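Local atomic coordinates of dextranase (Pseudarthrobacter oxydans, PDB entry 6NZS), a protein that hydrolyses internal alpha-1,6-glucosidic linkages of dextran, cutting the polysaccharide as an endo-acting glycoside hydrolase of family 49. Residues Lys263-Phe268 with Val313-Phe318; Glu287-Glu292 with Glu336-Ser341; Gln153-Tyr158 with Leu168-Glu173; Ser79-Thr84 with Glu181-Met186. One frame throughout, in Å; residues are numbered along the deposited sequence.

Followed from the N terminus, the chain illustrates how a two-domain beta protein is tied together at several scales. Contact 4 closes the first and longest loop, bringing residues 79-84 to 181-186. Contact 3, a hairpin between 153-158 and 168-173, falls wholly within that loop. The two touch where Tyr155 OH meets Glu181 OE2 in a probable hydrogen bond of 2.7 Å, and both belong to the N-terminal Ig-like domain. Contacts 1 and 2 come later, in the solenoid, and their loops cross. Contact 1 pairs neighbouring parallel strands 266-268 and 316-320; contact 2 joins the loops that follow strands 283-285 and 325-335. They adjoin, Leu316 N facing Ser341 O.

Contact 1: Lys263-Phe268 with Val313-Phe318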
loop_
_atom_site.group_PDB
_atom_site.type_symbol
_atom_site.label_atom_id
_atom_site.label_comp_id
_atom_site.label_asym_id
_atom_site.label_seq_id
_atom_site.Cartn_x
_atom_site.Cartn_y
_atom_site.Cartn_z
ATOM N N LYS A 263 16.940 9.266 1.539
ATOM C CA LYS A 263 15.881 10.234 1.808
ATOM C C LYS A 263 15.757 11.118 0.574
ATOM O O LYS A 263 16.687 11.869 0.251
ATOM C CB LYS A 263 16.232 11.060 3.041
ATOM C CG LYS A 263 16.559 10.210 4.247
ATOM C CD LYS A 263 16.936 11.053 5.451
ATOM C CE LYS A 263 17.315 10.148 6.617
ATOM N NZ LYS A 263 17.407 10.917 7.882
ATOM N N GLY A 264 14.643 10.998 -0.141
ATOM C CA GLY A 264 14.477 11.726 -1.392
ATOM C C GLY A 264 13.381 11.116 -2.255
ATOM O O GLY A 264 12.537 10.366 -1.774
ATOM N N ALA A 265 13.411 11.486 -3.538
ATOM C CA ALA A 265 12.408 11.088 -4.520
ATOM C C ALA A 265 13.028 11.244 -5.899
ATOM O O ALA A 265 14.015 11.963 -6.069
ATOM C CB ALA A 265 11.132 11.925 -4.403
ATOM N N PHE A 266 12.453 10.554 -6.883
ATOM C CA PHE A 266 13.038 10.514 -8.219
ATOM C C PHE A 266 11.979 10.815 -9.260
ATOM O O PHE A 266 10.878 10.257 -9.222
ATOM C CB PHE A 266 13.653 9.145 -8.529
ATOM C CG PHE A 266 14.897 8.851 -7.751
ATOM C CD1 PHE A 266 16.114 9.384 -8.138
ATOM C CD2 PHE A 266 14.851 8.041 -6.627
ATOM C CE1 PHE A 266 17.262 9.120 -7.420
ATOM C CE2 PHE A 266 16.003 7.770 -5.905
ATOM C CZ PHE A 266 17.208 8.315 -6.300
ATOM N N ARG A 267 12.329 11.676 -10.210
ATOM C CA ARG A 267 11.497 11.924 -11.374
ATOM C C ARG A 267 12.337 11.678 -12.615
ATOM O O ARG A 267 13.398 12.293 -12.784
ATOM C CB ARG A 267 10.969 13.354 -11.394
ATOM C CG ARG A 267 10.278 13.670 -12.710
ATOM C CD ARG A 267 9.501 14.968 -12.654
ATOM N NE ARG A 267 8.848 15.226 -13.930
ATOM C CZ ARG A 267 8.176 16.334 -14.211
ATOM N NH1 ARG A 267 8.064 17.287 -13.297
ATOM N NH2 ARG A 267 7.617 16.486 -15.407
ATOM N N PHE A 268 11.875 10.764 -13.464
ATOM C CA PHE A 268 12.467 10.589 -14.787
ATOM C C PHE A 268 11.714 11.557 -15.689
ATOM O O PHE A 268 10.637 11.256 -16.205
ATOM C CB PHE A 268 12.333 9.146 -15.254
ATOM C CG PHE A 268 13.245 8.177 -14.538
ATOM C CD1 PHE A 268 12.928 7.707 -13.272
ATOM C CD2 PHE A 268 14.398 7.708 -15.149
ATOM C CE1 PHE A 268 13.755 6.787 -12.625
ATOM C CE2 PHE A 268 15.222 6.791 -14.515
ATOM C CZ PHE A 268 14.905 6.334 -13.247
ATOM N N VAL A 313 5.370 16.871 -4.898
ATOM C CA VAL A 313 6.419 15.858 -5.012
ATOM C C VAL A 313 5.809 14.466 -4.982
ATOM O O VAL A 313 5.042 14.117 -4.074
ATOM C CB VAL A 313 7.450 16.036 -3.887
ATOM C CG1 VAL A 313 8.464 14.881 -3.894
ATOM C CG2 VAL A 313 8.159 17.369 -4.009
ATOM N N LYS A 314 6.141 13.667 -5.989
ATOM C CA LYS A 314 5.799 12.256 -6.042
ATOM C C LYS A 314 7.057 11.463 -5.725
ATOM O O LYS A 314 8.172 11.911 -5.995
ATOM C CB LYS A 314 5.302 11.885 -7.442
ATOM C CG LYS A 314 4.292 12.876 -8.022
ATOM C CD LYS A 314 2.964 12.826 -7.274
ATOM C CE LYS A 314 1.829 13.463 -8.087
ATOM N NZ LYS A 314 2.126 14.891 -8.424
ATOM N N MET A 315 6.886 10.287 -5.115
ATOM C CA MET A 315 8.079 9.511 -4.791
ATOM C C MET A 315 8.763 8.995 -6.054
ATOM O O MET A 315 9.999 9.000 -6.143
ATOM C CB MET A 315 7.743 8.374 -3.825
ATOM C CG MET A 315 7.286 8.854 -2.436
ATOM S SD MET A 315 8.497 9.868 -1.561
ATOM C CE MET A 315 9.807 8.667 -1.301
ATOM N N LEU A 316 7.971 8.571 -7.041
ATOM C CA LEU A 316 8.470 8.094 -8.324
ATOM C C LEU A 316 7.557 8.615 -9.421
ATOM O O LEU A 316 6.335 8.451 -9.348
ATOM C CB LEU A 316 8.487 6.563 -8.364
ATOM C CG LEU A 316 9.447 5.869 -7.400
ATOM C CD1 LEU A 316 9.158 4.376 -7.391
ATOM C CD2 LEU A 316 10.897 6.151 -7.760
ATOM N N GLN A 317 8.151 9.227 -10.447
ATOM C CA GLN A 317 7.369 9.755 -11.558
ATOM C C GLN A 317 8.107 9.495 -12.861
ATOM O O GLN A 317 9.335 9.609 -12.918
ATOM C CB GLN A 317 7.104 11.259 -11.404
ATOM C CG GLN A 317 6.462 11.888 -12.640
ATOM C CD GLN A 317 5.878 13.252 -12.364
ATOM O OE1 GLN A 317 5.642 13.615 -11.211
ATOM N NE2 GLN A 317 5.637 14.022 -13.425
ATOM N N PHE A 318 7.349 9.140 -13.897
ATOM C CA PHE A 318 7.895 8.832 -15.207
ATOM C C PHE A 318 7.106 9.556 -16.282
ATOM O O PHE A 318 5.962 9.968 -16.076
ATOM C CB PHE A 318 7.834 7.334 -15.482
ATOM C CG PHE A 318 8.724 6.535 -14.592
ATOM C CD1 PHE A 318 8.300 6.138 -13.330
ATOM C CD2 PHE A 318 9.995 6.200 -15.006
ATOM C CE1 PHE A 318 9.140 5.406 -12.508
ATOM C CE2 PHE A 318 10.830 5.473 -14.197
ATOM C CZ PHE A 318 10.410 5.074 -12.945
HETATM O O HOH W 1 9.156 12.369 -8.409
#
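Phe268 and Phe318 stand side by side on neighbouring parallel strands of the beta-helix, an example of like residues aligned from one coil to the next. Their planes are only 11° apart, but the rings are so offset that little of one lies over the other; Phe268 CD1 approaches Phe318 CE2 to 3.2 Å, a tight fit over the face of the Phe268 ring. On both residues CG lies anti to the carbonyl carbon, and the two side chains run in the same direction. Arg267 and Gln317 form a second matched pair on the other side of the strands. Both chains are extended, and Gln317 NE2 sits 3.4 Å above the guanidinium plane of Arg267, near its rim. Two donors meet here, so this is packing of flat groups without a hydrogen bond. The backbone bonds run from Phe266 N to Met315 O (3.0 Å), from Gln317 N to Phe266 O (3.2 Å) and from Phe268 N to Gln317 O (2.8 Å). Where the strands start, water 1 bridges the segments, donating to Lys314 O at 2.6 Å and weakly to Phe266 O. Strand 245-247 flanks 266-268 and strand 342-346 flanks 316-320, giving the in-register parallel stacking of a beta-helix.

Contact 2: Glu287-Glu292 with Glu336-Ser341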
loop_
_atom_site.group_PDB
_atom_site.type_symbol
_atom_site.label_atom_id
_atom_site.label_comp_id
_atom_site.label_asym_id
_atom_site.label_seq_id
_atom_site.Cartn_x
_atom_site.Cartn_y
_atom_site.Cartn_z
ATOM N N GLU A 287 10.597 11.214 4.083
ATOM C CA GLU A 287 10.436 11.771 5.424
ATOM C C GLU A 287 10.811 13.248 5.516
ATOM O O GLU A 287 10.298 13.955 6.394
ATOM C CB GLU A 287 11.278 10.960 6.408
ATOM C CG GLU A 287 12.782 11.096 6.206
ATOM C CD GLU A 287 13.554 10.010 6.926
ATOM O OE1 GLU A 287 13.491 8.843 6.481
ATOM O OE2 GLU A 287 14.223 10.311 7.934
ATOM N N GLN A 288 11.712 13.731 4.658
ATOM C CA GLN A 288 12.146 15.124 4.746
ATOM C C GLN A 288 11.165 16.094 4.107
ATOM O O GLN A 288 11.271 17.301 4.351
ATOM C CB GLN A 288 13.534 15.311 4.121
ATOM C CG GLN A 288 14.593 14.421 4.741
ATOM C CD GLN A 288 15.981 14.602 4.139
ATOM O OE1 GLN A 288 16.154 14.549 2.926
ATOM N NE2 GLN A 288 16.975 14.797 4.992
ATOM N N TYR A 289 10.215 15.611 3.316
ATOM C CA TYR A 289 9.287 16.483 2.611
ATOM C C TYR A 289 8.061 16.762 3.470
ATOM O O TYR A 289 7.545 15.870 4.149
ATOM C CB TYR A 289 8.847 15.854 1.286
ATOM C CG TYR A 289 9.986 15.563 0.332
ATOM C CD1 TYR A 289 10.756 16.594 -0.193
ATOM C CD2 TYR A 289 10.285 14.262 -0.046
ATOM C CE1 TYR A 289 11.799 16.339 -1.056
ATOM C CE2 TYR A 289 11.317 13.995 -0.916
ATOM C CZ TYR A 289 12.073 15.036 -1.417
ATOM O OH TYR A 289 13.112 14.755 -2.278
ATOM N N VAL A 290 7.604 18.015 3.432
ATOM C CA VAL A 290 6.355 18.388 4.082
ATOM C C VAL A 290 5.183 17.774 3.322
ATOM O O VAL A 290 5.271 17.487 2.119
ATOM C CB VAL A 290 6.251 19.926 4.140
ATOM C CG1 VAL A 290 6.074 20.513 2.737
ATOM C CG2 VAL A 290 5.120 20.371 5.051
ATOM N N TYR A 291 4.078 17.550 4.032
ATOM C CA TYR A 291 2.829 17.165 3.387
ATOM C C TYR A 291 2.528 18.121 2.246
ATOM O O TYR A 291 2.599 19.340 2.415
ATOM C CB TYR A 291 1.694 17.261 4.404
ATOM C CG TYR A 291 0.305 16.979 3.869
ATOM C CD1 TYR A 291 0.001 15.768 3.257
ATOM C CD2 TYR A 291 -0.716 17.920 4.001
ATOM C CE1 TYR A 291 -1.272 15.501 2.796
ATOM C CE2 TYR A 291 -1.991 17.664 3.544
ATOM C CZ TYR A 291 -2.276 16.453 2.941
ATOM O OH TYR A 291 -3.555 16.201 2.489
ATOM N N GLU A 292 2.184 17.562 1.086
ATOM C CA GLU A 292 1.841 18.361 -0.093
ATOM C C GLU A 292 2.961 19.341 -0.437
ATOM O O GLU A 292 2.715 20.497 -0.798
ATOM C CB GLU A 292 0.493 19.072 0.069
ATOM C CG GLU A 292 -0.729 18.208 -0.234
ATOM C CD GLU A 292 -2.039 18.966 -0.090
ATOM O OE1 GLU A 292 -2.127 19.839 0.798
ATOM O OE2 GLU A 292 -2.982 18.693 -0.864
ATOM N N GLU A 336 7.153 6.754 4.002
ATOM C CA GLU A 336 6.766 8.107 4.389
ATOM C C GLU A 336 6.591 9.083 3.221
ATOM O O GLU A 336 7.210 10.153 3.194
ATOM C CB GLU A 336 7.731 8.667 5.425
ATOM C CG GLU A 336 7.119 8.832 6.786
ATOM C CD GLU A 336 8.139 9.169 7.849
ATOM O OE1 GLU A 336 8.519 8.273 8.626
ATOM O OE2 GLU A 336 8.539 10.341 7.913
ATOM N N PRO A 337 5.736 8.766 2.260
ATOM C CA PRO A 337 5.506 9.689 1.148
ATOM C C PRO A 337 4.777 10.935 1.626
ATOM O O PRO A 337 3.925 10.868 2.529
ATOM C CB PRO A 337 4.630 8.866 0.191
ATOM C CG PRO A 337 3.934 7.890 1.071
ATOM C CD PRO A 337 4.921 7.542 2.141
ATOM N N PRO A 338 5.093 12.101 1.051
ATOM C CA PRO A 338 4.346 13.327 1.363
ATOM C C PRO A 338 3.110 13.527 0.497
ATOM O O PRO A 338 2.317 14.445 0.774
ATOM C CB PRO A 338 5.376 14.421 1.056
ATOM C CG PRO A 338 6.155 13.852 -0.104
ATOM C CD PRO A 338 6.273 12.366 0.206
ATOM N N TYR A 339 2.924 12.689 -0.522
ATOM C CA TYR A 339 1.834 12.809 -1.491
ATOM C C TYR A 339 1.704 11.458 -2.202
ATOM O O TYR A 339 2.086 10.429 -1.639
ATOM C CB TYR A 339 2.109 14.009 -2.424
ATOM C CG TYR A 339 0.888 14.543 -3.148
ATOM C CD1 TYR A 339 -0.162 15.117 -2.446
ATOM C CD2 TYR A 339 0.793 14.478 -4.535
ATOM C CE1 TYR A 339 -1.278 15.615 -3.102
ATOM C CE2 TYR A 339 -0.319 14.975 -5.203
ATOM C CZ TYR A 339 -1.350 15.542 -4.478
ATOM O OH TYR A 339 -2.466 16.044 -5.124
ATOM N N HIS A 340 1.193 11.462 -3.435
ATOM C CA HIS A 340 1.018 10.201 -4.156
ATOM C C HIS A 340 2.358 9.499 -4.347
ATOM O O HIS A 340 3.396 10.136 -4.556
ATOM C CB HIS A 340 0.422 10.425 -5.550
ATOM C CG HIS A 340 -0.913 11.096 -5.557
ATOM N ND1 HIS A 340 -1.524 11.500 -6.727
ATOM C CD2 HIS A 340 -1.758 11.434 -4.556
ATOM C CE1 HIS A 340 -2.684 12.064 -6.442
ATOM N NE2 HIS A 340 -2.848 12.041 -5.132
ATOM N N SER A 341 2.314 8.161 -4.323
ATOM C CA SER A 341 3.536 7.369 -4.452
ATOM C C SER A 341 4.081 7.366 -5.877
ATOM O O SER A 341 5.300 7.410 -6.072
ATOM C CB SER A 341 3.291 5.928 -3.982
ATOM O OG SER A 341 2.305 5.261 -4.778
#
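Glu292 N donates to Pro338 O at 3.1 Å in a nearly straight bond (174°), joining two irregular loop segments whose CA atoms come closest at Tyr291 and Pro338. The Pro338 ring carries much of the packing. Its CG lies 3.6 Å from Tyr289 CB, the two side chains running side by side, while its CB reaches to 3.2 Å from Val290 O. Beyond it, Glu292 CG touches two tyrosines, standing 3.9 Å above the centre of the Tyr291 ring and 3.8 Å from Tyr339 CD1. The Glu292 carboxylate then continues to a salt bridge with Lys71. At the other end, Glu336 OE2 comes within 3.2 Å of Glu287 CB, touching the methylene of that residue and not its acid group. Glu287 CG lies between the backbone N and the carbonyl carbon (chi1 67°); the carboxylates do not meet, Glu287 OE1 and Glu336 OE2 being 5.4 Å apart. Hydroxyl groups attend both: Ser58 and Ser62 bond Glu336, Ser285 and Tyr261 bond Glu287. Together with Lys263, which lies near Glu287 OE2 in a long, weak ion pair, these partners would be expected to ease the repulsion between the two like charges.

Contact 3: Gln153-Tyr158 with Leu168-Glu173; sequences QLYTAY and LTTEAE
The ring of Tyr158 is faced squarely by the backbone CA of Ala172, a CH-pi contact in which Ala172 CA stands 3.6 Å from the centroid and 7° off the ring normal. The methyl group leans toward the phenolic end, with Ala172 CB 3.4 Å from Tyr158 CZ. On the opposite face Thr156 CG2 lies 3.5 Å above the ring plane, nearer the rim, so the ring is held flat between a residue of its own strand and one from the partner segment. Tyr158 CG is anti to the carbonyl carbon (chi1 -64°), which starts the ring out beside the backbone N, and Thr169 O comes to its edge in plane.

The backbone beneath is an antiparallel hydrogen-bonded pair. Tyr158 N gives its hydrogen to Thr169 O at 2.8 Å, and Thr169 N returns the bond to Tyr158 O at the same length. Past this pair the second segment turns away: Thr169 OG1, anti to its own backbone N, accepts from Glu171 N at 3.1 Å, an ST turn that leads the chain round to Ala172. Where the segments part, water 2 bridges them, donating to Thr156 O at 2.7 Å and also to Thr170 O. Thr170 CG2 meets Tyr155 CD2, the two side chains crossing at about a right angle.

This hairpin belongs to the Ig-like domain. Helix 76-81 packs against it, Phe77 touching Tyr155, Ala157 and Leu168, and Ala81 touching Thr170, while strand 154-159 pairs antiparallel with strand 176-192 as well.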
loop_
_atom_site.group_PDB
_atom_site.type_symbol
_atom_site.label_atom_id
_atom_site.label_comp_id
_atom_site.label_asym_id
_atom_site.label_seq_id
_atom_site.Cartn_x
_atom_site.Cartn_y
_atom_site.Cartn_z
ATOM N N GLN A 153 0.726 -5.305 22.531
ATOM C CA GLN A 153 0.800 -4.115 21.693
ATOM C C GLN A 153 -0.530 -3.753 21.042
ATOM O O GLN A 153 -0.647 -2.659 20.476
ATOM C CB GLN A 153 1.896 -4.303 20.636
ATOM C CG GLN A 153 3.285 -4.024 21.183
ATOM C CD GLN A 153 3.468 -2.558 21.483
ATOM O OE1 GLN A 153 3.185 -1.710 20.640
ATOM N NE2 GLN A 153 3.902 -2.242 22.694
ATOM N N LEU A 154 -1.530 -4.622 21.112
ATOM C CA LEU A 154 -2.800 -4.348 20.456
ATOM C C LEU A 154 -3.529 -3.201 21.135
ATOM O O LEU A 154 -3.526 -3.075 22.362
ATOM C CB LEU A 154 -3.695 -5.589 20.485
ATOM C CG LEU A 154 -3.177 -6.818 19.735
ATOM C CD1 LEU A 154 -4.170 -7.965 19.838
ATOM C CD2 LEU A 154 -2.898 -6.454 18.278
ATOM N N TYR A 155 -4.186 -2.384 20.323
ATOM C CA TYR A 155 -5.140 -1.392 20.797
ATOM C C TYR A 155 -6.329 -1.425 19.844
ATOM O O TYR A 155 -6.249 -1.952 18.728
ATOM C CB TYR A 155 -4.523 0.023 20.842
ATOM C CG TYR A 155 -4.593 0.666 19.479
ATOM C CD1 TYR A 155 -3.732 0.261 18.467
ATOM C CD2 TYR A 155 -5.575 1.608 19.172
ATOM C CE1 TYR A 155 -3.822 0.781 17.201
ATOM C CE2 TYR A 155 -5.678 2.131 17.905
ATOM C CZ TYR A 155 -4.796 1.716 16.917
ATOM O OH TYR A 155 -4.896 2.227 15.647
ATOM N N THR A 156 -7.438 -0.830 20.269
ATOM C CA THR A 156 -8.617 -0.717 19.424
ATOM C C THR A 156 -8.857 0.746 19.091
ATOM O O THR A 156 -8.877 1.601 19.989
ATOM C CB THR A 156 -9.846 -1.331 20.104
ATOM O OG1 THR A 156 -9.606 -2.733 20.324
ATOM C CG2 THR A 156 -11.105 -1.147 19.244
ATOM N N ALA A 157 -9.016 1.033 17.800
ATOM C CA ALA A 157 -9.461 2.348 17.359
ATOM C C ALA A 157 -10.982 2.398 17.406
ATOM O O ALA A 157 -11.653 1.459 16.958
ATOM C CB ALA A 157 -8.981 2.611 15.935
ATOM N N TYR A 158 -11.519 3.487 17.959
ATOM C CA TYR A 158 -12.956 3.709 18.063
ATOM C C TYR A 158 -13.363 4.967 17.310
ATOM O O TYR A 158 -12.578 5.903 17.168
ATOM C CB TYR A 158 -13.368 3.908 19.528
ATOM C CG TYR A 158 -13.140 2.693 20.381
ATOM C CD1 TYR A 158 -11.911 2.476 20.993
ATOM C CD2 TYR A 158 -14.149 1.763 20.578
ATOM C CE1 TYR A 158 -11.691 1.357 21.782
ATOM C CE2 TYR A 158 -13.935 0.639 21.366
ATOM C CZ TYR A 158 -12.704 0.438 21.953
ATOM O OH TYR A 158 -12.491 -0.677 22.745
ATOM N N LEU A 168 -11.689 9.393 14.954
ATOM C CA LEU A 168 -11.081 8.256 15.628
ATOM C C LEU A 168 -10.504 8.665 16.981
ATOM O O LEU A 168 -9.991 9.773 17.161
ATOM C CB LEU A 168 -9.988 7.624 14.767
ATOM C CG LEU A 168 -10.496 6.846 13.559
ATOM C CD1 LEU A 168 -9.302 6.235 12.852
ATOM C CD2 LEU A 168 -11.492 5.770 13.944
ATOM N N THR A 169 -10.587 7.745 17.936
ATOM C CA THR A 169 -10.045 7.947 19.270
ATOM C C THR A 169 -9.689 6.587 19.849
ATOM O O THR A 169 -10.211 5.552 19.423
ATOM C CB THR A 169 -11.071 8.663 20.162
ATOM O OG1 THR A 169 -10.542 8.814 21.486
ATOM C CG2 THR A 169 -12.359 7.854 20.231
ATOM N N THR A 170 -8.779 6.589 20.820
ATOM C CA THR A 170 -8.496 5.366 21.555
ATOM C C THR A 170 -9.412 5.182 22.755
ATOM O O THR A 170 -9.321 4.152 23.429
ATOM C CB THR A 170 -7.029 5.312 22.011
ATOM O OG1 THR A 170 -6.743 6.464 22.804
ATOM C CG2 THR A 170 -6.097 5.286 20.818
ATOM N N GLU A 171 -10.282 6.158 23.039
ATOM C CA GLU A 171 -11.229 6.030 24.143
ATOM C C GLU A 171 -12.379 5.120 23.731
ATOM O O GLU A 171 -12.991 5.314 22.674
ATOM C CB GLU A 171 -11.758 7.406 24.589
ATOM C CG GLU A 171 -12.596 8.162 23.568
ATOM C CD GLU A 171 -13.334 9.386 24.115
ATOM O OE1 GLU A 171 -14.246 9.902 23.402
ATOM O OE2 GLU A 171 -12.986 9.833 25.242
ATOM N N ALA A 172 -12.665 4.119 24.563
ATOM C CA ALA A 172 -13.698 3.127 24.280
ATOM C C ALA A 172 -15.094 3.543 24.733
ATOM O O ALA A 172 -16.082 3.183 24.081
ATOM C CB ALA A 172 -13.351 1.813 24.986
ATOM N N GLU A 173 -15.205 4.276 25.841
ATOM C CA GLU A 173 -16.489 4.431 26.518
ATOM C C GLU A 173 -17.492 5.177 25.647
ATOM O O GLU A 173 -17.254 6.320 25.251
ATOM C CB GLU A 173 -16.278 5.180 27.832
ATOM C CG GLU A 173 -17.562 5.503 28.584
ATOM C CD GLU A 173 -18.097 4.310 29.346
ATOM O OE1 GLU A 173 -17.341 3.326 29.513
ATOM O OE2 GLU A 173 -19.269 4.354 29.781
HETATM O O HOH W 2 -7.981 1.915 22.467
#

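Contact 4: Ser79-Thr84 with Glu181-Met186; sequences SQAGLT and EPRNSM
Arg183 reaches across to Ala81 at the end of helix 76-81, where Gly82, with its positive phi, completes a Schellman motif in the Ig-like domain. The arginine leaves the backbone with CG anti to N and then bends at chi3 (-50°), which turns NE out of the extended line. Its NH1 donates to Ala81 O at 2.9 Å, the acceptor lying in the guanidinium plane, so one N-H of the flat guanidinium meets the carbonyl of Ala81 edge-on. Leu83 runs at about a right angle to the arginine, its CD2 3.9 Å from Arg183 CG. Beyond them a short parallel pairing begins: Thr84 N donates to Arg183 O at 3.1 Å and Ser185 N to Thr84 O at 3.0 Å. Thr84 and Asn184, facing one another in this pair, cross obliquely. Thr84 OG1 donates to Asn184 OD1 at 2.7 Å, in the amide plane and on a lone pair (C=O...O angle 116°). The other end of that amide, ND2, bonds Gln153 OE1, so both of its polar atoms are engaged and its rotation is probably fixed. Asn184 OD1 has a second donor, water 3, which is 2.7 Å from it and also donates to Gly82 O at 2.6 Å.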
loop_
_atom_site.group_PDB
_atom_site.type_symbol
_atom_site.label_atom_id
_atom_site.label_comp_id
_atom_site.label_asym_id
_atom_site.label_seq_id
_atom_site.Cartn_x
_atom_site.Cartn_y
_atom_site.Cartn_z
ATOM N N SER A 79 -0.845 10.297 14.738
ATOM C CA SER A 79 0.068 11.081 15.564
ATOM C C SER A 79 -0.394 11.123 17.017
ATOM O O SER A 79 0.395 10.881 17.939
ATOM C CB SER A 79 0.175 12.491 14.984
ATOM O OG SER A 79 1.029 13.304 15.767
ATOM N N GLN A 80 -1.680 11.408 17.239
ATOM C CA GLN A 80 -2.176 11.594 18.599
ATOM C C GLN A 80 -2.245 10.284 19.371
ATOM O O GLN A 80 -2.067 10.281 20.593
ATOM C CB GLN A 80 -3.524 12.316 18.555
ATOM C CG GLN A 80 -3.375 13.745 18.037
ATOM C CD GLN A 80 -4.695 14.468 17.875
ATOM O OE1 GLN A 80 -5.617 14.293 18.674
ATOM N NE2 GLN A 80 -4.791 15.296 16.840
ATOM N N ALA A 81 -2.488 9.168 18.686
ATOM C CA ALA A 81 -2.520 7.860 19.327
ATOM C C ALA A 81 -1.138 7.239 19.461
ATOM O O ALA A 81 -1.011 6.177 20.083
ATOM C CB ALA A 81 -3.439 6.912 18.549
ATOM N N GLY A 82 -0.107 7.867 18.903
ATOM C CA GLY A 82 1.224 7.300 19.027
ATOM C C GLY A 82 1.450 6.059 18.194
ATOM O O GLY A 82 2.203 5.174 18.607
ATOM N N LEU A 83 0.818 5.963 17.030
ATOM C CA LEU A 83 1.078 4.820 16.164
ATOM C C LEU A 83 2.463 4.926 15.532
ATOM O O LEU A 83 2.958 6.014 15.227
ATOM C CB LEU A 83 0.033 4.738 15.053
ATOM C CG LEU A 83 -1.442 4.735 15.447
ATOM C CD1 LEU A 83 -2.344 4.468 14.240
ATOM C CD2 LEU A 83 -1.706 3.723 16.534
ATOM N N THR A 84 3.094 3.773 15.316
ATOM C CA THR A 84 4.340 3.713 14.569
ATOM C C THR A 84 4.300 2.480 13.687
ATOM O O THR A 84 3.515 1.556 13.924
ATOM C CB THR A 84 5.600 3.610 15.462
ATOM O OG1 THR A 84 5.652 2.324 16.110
ATOM C CG2 THR A 84 5.618 4.704 16.514
ATOM N N GLU A 181 -5.537 -3.525 16.243
ATOM C CA GLU A 181 -4.271 -3.748 15.553
ATOM C C GLU A 181 -3.135 -3.353 16.493
ATOM O O GLU A 181 -3.371 -2.706 17.529
ATOM C CB GLU A 181 -4.201 -2.929 14.255
ATOM C CG GLU A 181 -4.076 -1.431 14.552
ATOM C CD GLU A 181 -4.194 -0.514 13.345
ATOM O OE1 GLU A 181 -4.272 -0.999 12.204
ATOM O OE2 GLU A 181 -4.213 0.717 13.552
ATOM N N PRO A 182 -1.893 -3.731 16.172
ATOM C CA PRO A 182 -0.758 -3.254 16.980
ATOM C C PRO A 182 -0.647 -1.736 16.916
ATOM O O PRO A 182 -0.743 -1.135 15.844
ATOM C CB PRO A 182 0.456 -3.927 16.316
ATOM C CG PRO A 182 -0.126 -5.159 15.665
ATOM C CD PRO A 182 -1.472 -4.733 15.169
ATOM N N ARG A 183 -0.437 -1.113 18.080
ATOM C CA ARG A 183 -0.133 0.319 18.095
ATOM C C ARG A 183 1.197 0.586 17.409
ATOM O O ARG A 183 1.327 1.534 16.621
ATOM C CB ARG A 183 -0.063 0.821 19.537
ATOM C CG ARG A 183 0.110 2.334 19.636
ATOM C CD ARG A 183 0.208 2.852 21.079
ATOM N NE ARG A 183 -0.856 2.357 21.963
ATOM C CZ ARG A 183 -1.986 3.003 22.253
ATOM N NH1 ARG A 183 -2.258 4.196 21.732
ATOM N NH2 ARG A 183 -2.862 2.447 23.077
ATOM N N ASN A 184 2.194 -0.240 17.713
ATOM C CA ASN A 184 3.507 -0.180 17.090
ATOM C C ASN A 184 3.599 -1.424 16.216
ATOM O O ASN A 184 3.804 -2.535 16.714
ATOM C CB ASN A 184 4.583 -0.130 18.169
ATOM C CG ASN A 184 4.436 1.086 19.049
ATOM O OD1 ASN A 184 4.649 2.211 18.603
ATOM N ND2 ASN A 184 4.039 0.874 20.298
ATOM N N SER A 185 3.383 -1.241 14.925
ATOM C CA SER A 185 3.347 -2.394 14.043
ATOM C C SER A 185 4.757 -2.859 13.693
ATOM O O SER A 185 5.743 -2.123 13.819
ATOM C CB SER A 185 2.517 -2.094 12.799
ATOM O OG SER A 185 3.047 -1.028 12.035
ATOM N N MET A 186 4.842 -4.118 13.261
ATOM C CA MET A 186 6.119 -4.753 12.946
ATOM C C MET A 186 5.925 -5.600 11.696
ATOM O O MET A 186 5.274 -6.649 11.755
ATOM C CB MET A 186 6.612 -5.624 14.103
ATOM C CG MET A 186 7.908 -6.389 13.792
ATOM S SD MET A 186 9.279 -5.277 13.392
ATOM C CE MET A 186 10.542 -6.461 12.924
HETATM O O HOH W 3 4.165 4.346 20.142
HETATM O O HOH W 4 1.297 1.097 12.094
#